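Local coordinates for O-succinylhomoserine sulfhydrylase (Mycobacterium tuberculosis, PDB 3NDN), which probably catalyses the formation of L-homocysteine from O-succinyl-L-homoserine and hydrogen sulfide, using pyridoxal 5'-phosphate as cofactor, in methionine biosynthesis, at residues M48-Y54 with G79-V83; V347-M351 with D410-S414. All blocks are in the same frame, centred on the assembly; numbering follows the deposited sequence.

Interaction 1: M48-Y54 with G79-V83; sequences MYLTSGY and GNPTV
With chi1 at -54°, Thr-82 holds OG1 anti to its carbonyl carbon and facing the backbone of Tyr-49, while Asn-80, its CG swung anti to the backbone N (chi1 170°), carries its amide up to the same residue. Tyr-49 is thereby gripped at both ends of its backbone: its N donates to Thr-82 OG1 over 3.0 Å, and its O accepts from Asn-80 ND2, also 3.0 Å away. The second bond is nearly straight, at 166° about the hydrogen, and lies in both the carbonyl plane and the Asn-80 amide plane, which fixes the rotation of that amide. Its other end, OD1, turns back to take Val-83 N at 3.2 Å and, weakly, Thr-82 N. Pro-81 fits between two tyrosines: CG lies 3.8 Å from Tyr-49 CD2, the two side chains crossing at about a right angle, and CD is 3.4 Å from Tyr-54 OH. Thr-82 OG1 sits near the plane of the Tyr-49 ring, at its edge, and also bonds to Ala-47 O. Ser-76 OG gives Asn-80 ND2 a further partner, and Phe-41 of the second subunit meets the Tyr-49 ring edge-to-face. Asn-80 is thus the N-cap of helix 81-94, one amide serving both the helix start and the irregular segment 48-54, which makes an inverse gamma turn centred on Leu-50 at the subunit interface.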
# COMPACT_ATOMS: atom_id res chain seq x y z
N MET A 48 -1.56 -7.49 -6.93
CA MET A 48 -2.64 -6.86 -6.12
C MET A 48 -3.63 -6.12 -7.03
O MET A 48 -3.26 -5.12 -7.64
CB MET A 48 -2.03 -5.87 -5.12
CG MET A 48 -3.01 -5.34 -4.06
SD MET A 48 -2.39 -3.86 -3.22
CE MET A 48 -1.15 -4.55 -2.12
N TYR A 49 -4.88 -6.58 -7.05
CA TYR A 49 -5.93 -6.01 -7.90
C TYR A 49 -6.88 -5.10 -7.11
O TYR A 49 -7.97 -5.51 -6.69
CB TYR A 49 -6.70 -7.11 -8.69
CG TYR A 49 -5.83 -7.88 -9.70
CD1 TYR A 49 -5.67 -7.42 -11.01
CD2 TYR A 49 -5.18 -9.06 -9.33
CE1 TYR A 49 -4.85 -8.10 -11.92
CE2 TYR A 49 -4.36 -9.76 -10.24
CZ TYR A 49 -4.22 -9.27 -11.54
OH TYR A 49 -3.42 -9.93 -12.48
N LEU A 50 -6.44 -3.85 -6.93
CA LEU A 50 -7.26 -2.83 -6.25
C LEU A 50 -8.31 -2.30 -7.23
O LEU A 50 -8.11 -1.27 -7.87
CB LEU A 50 -6.40 -1.69 -5.68
CG LEU A 50 -5.37 -2.07 -4.60
CD1 LEU A 50 -4.58 -0.86 -4.08
CD2 LEU A 50 -6.06 -2.80 -3.45
N THR A 51 -9.42 -3.04 -7.32
CA THR A 51 -10.56 -2.67 -8.15
C THR A 51 -11.83 -3.13 -7.42
O THR A 51 -11.84 -4.21 -6.78
CB THR A 51 -10.48 -3.30 -9.57
OG1 THR A 51 -11.43 -2.66 -10.43
CG2 THR A 51 -10.78 -4.83 -9.54
N SER A 52 -12.88 -2.31 -7.48
CA SER A 52 -14.19 -2.75 -6.99
C SER A 52 -15.03 -3.46 -8.08
O SER A 52 -15.79 -4.39 -7.75
CB SER A 52 -14.98 -1.59 -6.35
OG SER A 52 -15.17 -0.51 -7.27
N GLY A 53 -14.89 -3.03 -9.34
CA GLY A 53 -15.67 -3.55 -10.48
C GLY A 53 -14.83 -4.18 -11.59
O GLY A 53 -13.59 -4.13 -11.52
N TYR A 54 -15.51 -4.73 -12.61
CA TYR A 54 -14.89 -5.42 -13.76
C TYR A 54 -15.62 -5.00 -15.06
O TYR A 54 -16.75 -4.48 -15.00
CB TYR A 54 -14.89 -6.97 -13.57
CG TYR A 54 -14.24 -7.34 -12.24
CD1 TYR A 54 -12.88 -7.66 -12.16
CD2 TYR A 54 -14.97 -7.28 -11.06
CE1 TYR A 54 -12.26 -7.92 -10.92
CE2 TYR A 54 -14.36 -7.53 -9.80
CZ TYR A 54 -13.00 -7.87 -9.75
OH TYR A 54 -12.40 -8.12 -8.53
N GLY A 79 -16.23 -11.29 -4.57
CA GLY A 79 -15.16 -12.03 -5.26
C GLY A 79 -14.14 -11.09 -5.88
O GLY A 79 -14.51 -10.13 -6.56
N ASN A 80 -12.85 -11.39 -5.67
CA ASN A 80 -11.71 -10.59 -6.19
C ASN A 80 -10.50 -11.53 -6.43
O ASN A 80 -10.25 -12.44 -5.63
CB ASN A 80 -11.39 -9.46 -5.18
CG ASN A 80 -10.06 -8.73 -5.49
OD1 ASN A 80 -8.98 -9.24 -5.21
ND2 ASN A 80 -10.16 -7.50 -6.04
N PRO A 81 -9.72 -11.31 -7.52
CA PRO A 81 -8.62 -12.28 -7.78
C PRO A 81 -7.52 -12.40 -6.69
O PRO A 81 -7.02 -13.51 -6.45
CB PRO A 81 -8.04 -11.82 -9.12
CG PRO A 81 -8.67 -10.49 -9.42
CD PRO A 81 -9.97 -10.44 -8.68
N THR A 82 -7.12 -11.28 -6.07
CA THR A 82 -6.16 -11.32 -4.95
C THR A 82 -6.76 -12.00 -3.70
O THR A 82 -6.10 -12.82 -3.03
CB THR A 82 -5.64 -9.88 -4.63
OG1 THR A 82 -5.11 -9.30 -5.83
CG2 THR A 82 -4.57 -9.88 -3.55
N VAL A 83 -8.00 -11.63 -3.35
CA VAL A 83 -8.72 -12.32 -2.28
C VAL A 83 -8.81 -13.85 -2.52
O VAL A 83 -8.66 -14.64 -1.59
CB VAL A 83 -10.12 -11.67 -2.00
CG1 VAL A 83 -10.90 -12.46 -0.93
CG2 VAL A 83 -9.94 -10.23 -1.53

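Interaction 2: V347-M351 with D410-S414; sequences VLDKM and DRALS
The last turns of helices 340-350 and 402-413 come together with Lys-350 and Ala-412 as the nearest backbone pair, their CA atoms 4.9 Å apart, close enough for backbone and side chains to share the packing. Ala-412 is the residue most covered here. Its methyl CB lies 3.6 Å from the carbonyl oxygen of Val-347 and is also met by Met-351 SD at 4.0 Å and by Val-347 CG1 at 4.1 Å. Met-351 starts out pointing away from the other helix, but a bend at chi2 (-83°) returns its sulfur to the alanine. The same CG1 of Val-347 reaches Leu-413 CD2 at 4.3 Å, and Leu-333 of strand 328-333 touches both of these side chains, so the pair packs on the five-stranded sheet. On the exposed flank, Lys-350 lies across the end of the second helix: its CB rests 3.9 Å from Ala-412 CA, and bends at chi3 and chi4 (66° and 71°) fold the chain so that CE comes within 3.3 Å of Arg-411 O. The terminal Ser-414 closes its own turn, OG donating to Asp-410 O over 2.7 Å, while Arg-343 bonds to Leu-413 O. Contact between the two segments therefore rests on van der Waals packing about a small methyl group, with the lysine methylenes spread over carbonyls at a helix C-terminus; its positive charge would probably be eased there by the negative end of the helix dipole and the nearby C-terminal carboxylate.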
# COMPACT_ATOMS: atom_id res chain seq x y z
N VAL A 347 5.42 -5.99 38.51
CA VAL A 347 6.14 -6.87 37.57
C VAL A 347 6.00 -6.35 36.13
O VAL A 347 7.00 -6.24 35.40
CB VAL A 347 5.64 -8.35 37.68
CG1 VAL A 347 6.25 -9.24 36.60
CG2 VAL A 347 5.94 -8.93 39.08
N LEU A 348 4.78 -6.01 35.74
CA LEU A 348 4.57 -5.46 34.39
C LEU A 348 5.36 -4.17 34.18
O LEU A 348 5.95 -3.97 33.12
CB LEU A 348 3.08 -5.24 34.11
CG LEU A 348 2.31 -6.36 33.39
CD1 LEU A 348 2.33 -7.66 34.17
CD2 LEU A 348 0.89 -5.89 33.16
N ASP A 349 5.39 -3.32 35.21
CA ASP A 349 6.05 -2.01 35.12
C ASP A 349 7.59 -2.09 35.10
O ASP A 349 8.25 -1.11 34.74
CB ASP A 349 5.55 -1.07 36.24
CG ASP A 349 4.10 -0.62 36.04
OD1 ASP A 349 3.53 -0.73 34.92
OD2 ASP A 349 3.53 -0.11 37.03
N LYS A 350 8.15 -3.25 35.44
CA LYS A 350 9.61 -3.45 35.42
C LYS A 350 10.17 -4.03 34.11
O LYS A 350 11.39 -3.97 33.88
CB LYS A 350 10.06 -4.31 36.61
CG LYS A 350 10.11 -3.59 37.93
CD LYS A 350 10.40 -4.55 39.11
CE LYS A 350 11.79 -5.17 39.05
NZ LYS A 350 12.90 -4.21 39.34
N MET A 351 9.30 -4.58 33.27
CA MET A 351 9.69 -5.05 31.92
C MET A 351 10.37 -3.93 31.12
O MET A 351 9.87 -2.79 31.11
CB MET A 351 8.48 -5.55 31.13
CG MET A 351 7.64 -6.63 31.80
SD MET A 351 8.31 -8.27 31.57
CE MET A 351 7.04 -9.30 32.33
N ASP A 410 13.12 -12.44 34.36
CA ASP A 410 13.81 -12.65 35.65
C ASP A 410 14.09 -11.34 36.40
O ASP A 410 13.96 -11.29 37.63
CB ASP A 410 15.11 -13.45 35.44
CG ASP A 410 15.65 -14.07 36.75
OD1 ASP A 410 14.91 -14.77 37.47
OD2 ASP A 410 16.84 -13.86 37.05
N ARG A 411 14.48 -10.30 35.67
CA ARG A 411 14.69 -8.98 36.28
C ARG A 411 13.36 -8.41 36.80
O ARG A 411 13.32 -7.86 37.90
CB ARG A 411 15.38 -8.02 35.30
CG ARG A 411 16.83 -8.41 34.99
CD ARG A 411 17.64 -7.24 34.42
NE ARG A 411 17.52 -7.14 32.97
CZ ARG A 411 18.34 -7.72 32.09
NH1 ARG A 411 19.36 -8.46 32.51
NH2 ARG A 411 18.13 -7.55 30.79
N ALA A 412 12.30 -8.57 36.01
CA ALA A 412 10.97 -8.06 36.38
C ALA A 412 10.39 -8.75 37.63
O ALA A 412 9.68 -8.12 38.42
CB ALA A 412 9.99 -8.16 35.20
N LEU A 413 10.70 -10.04 37.81
CA LEU A 413 10.24 -10.82 38.98
C LEU A 413 11.10 -10.60 40.23
O LEU A 413 10.63 -10.76 41.37
CB LEU A 413 10.22 -12.33 38.66
CG LEU A 413 9.15 -12.90 37.73
CD1 LEU A 413 9.52 -14.30 37.26
CD2 LEU A 413 7.78 -12.88 38.41
N SER A 414 12.37 -10.25 40.01
CA SER A 414 13.37 -10.19 41.06
C SER A 414 13.78 -8.72 41.23
O SER A 414 14.65 -8.20 40.51
CB SER A 414 14.59 -11.07 40.69
OG SER A 414 14.23 -12.32 40.08
OXT SER A 414 13.23 -8.01 42.08

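In the fold
Interactions 1 and 2 lie far apart in one chain: their centres are 48 Å from each other, their nearest atoms are about 35 Å apart, and they do not touch. They follow one another in sequence, and their centres stand 25 and 30 Å from the centre of the chain. Both nevertheless face the third subunit of the homotetramer. Beside interaction 1, Ser-52 packs on Thr-226 of that subunit, the residue directly before Lys-227, the predicted cofactor-bearing lysine, which probably places residues 48-54 near a neighbour's active site. Beside interaction 2, Asp-349 bonds to Ala-59 of the third subunit, while residues 410-414 close the chain.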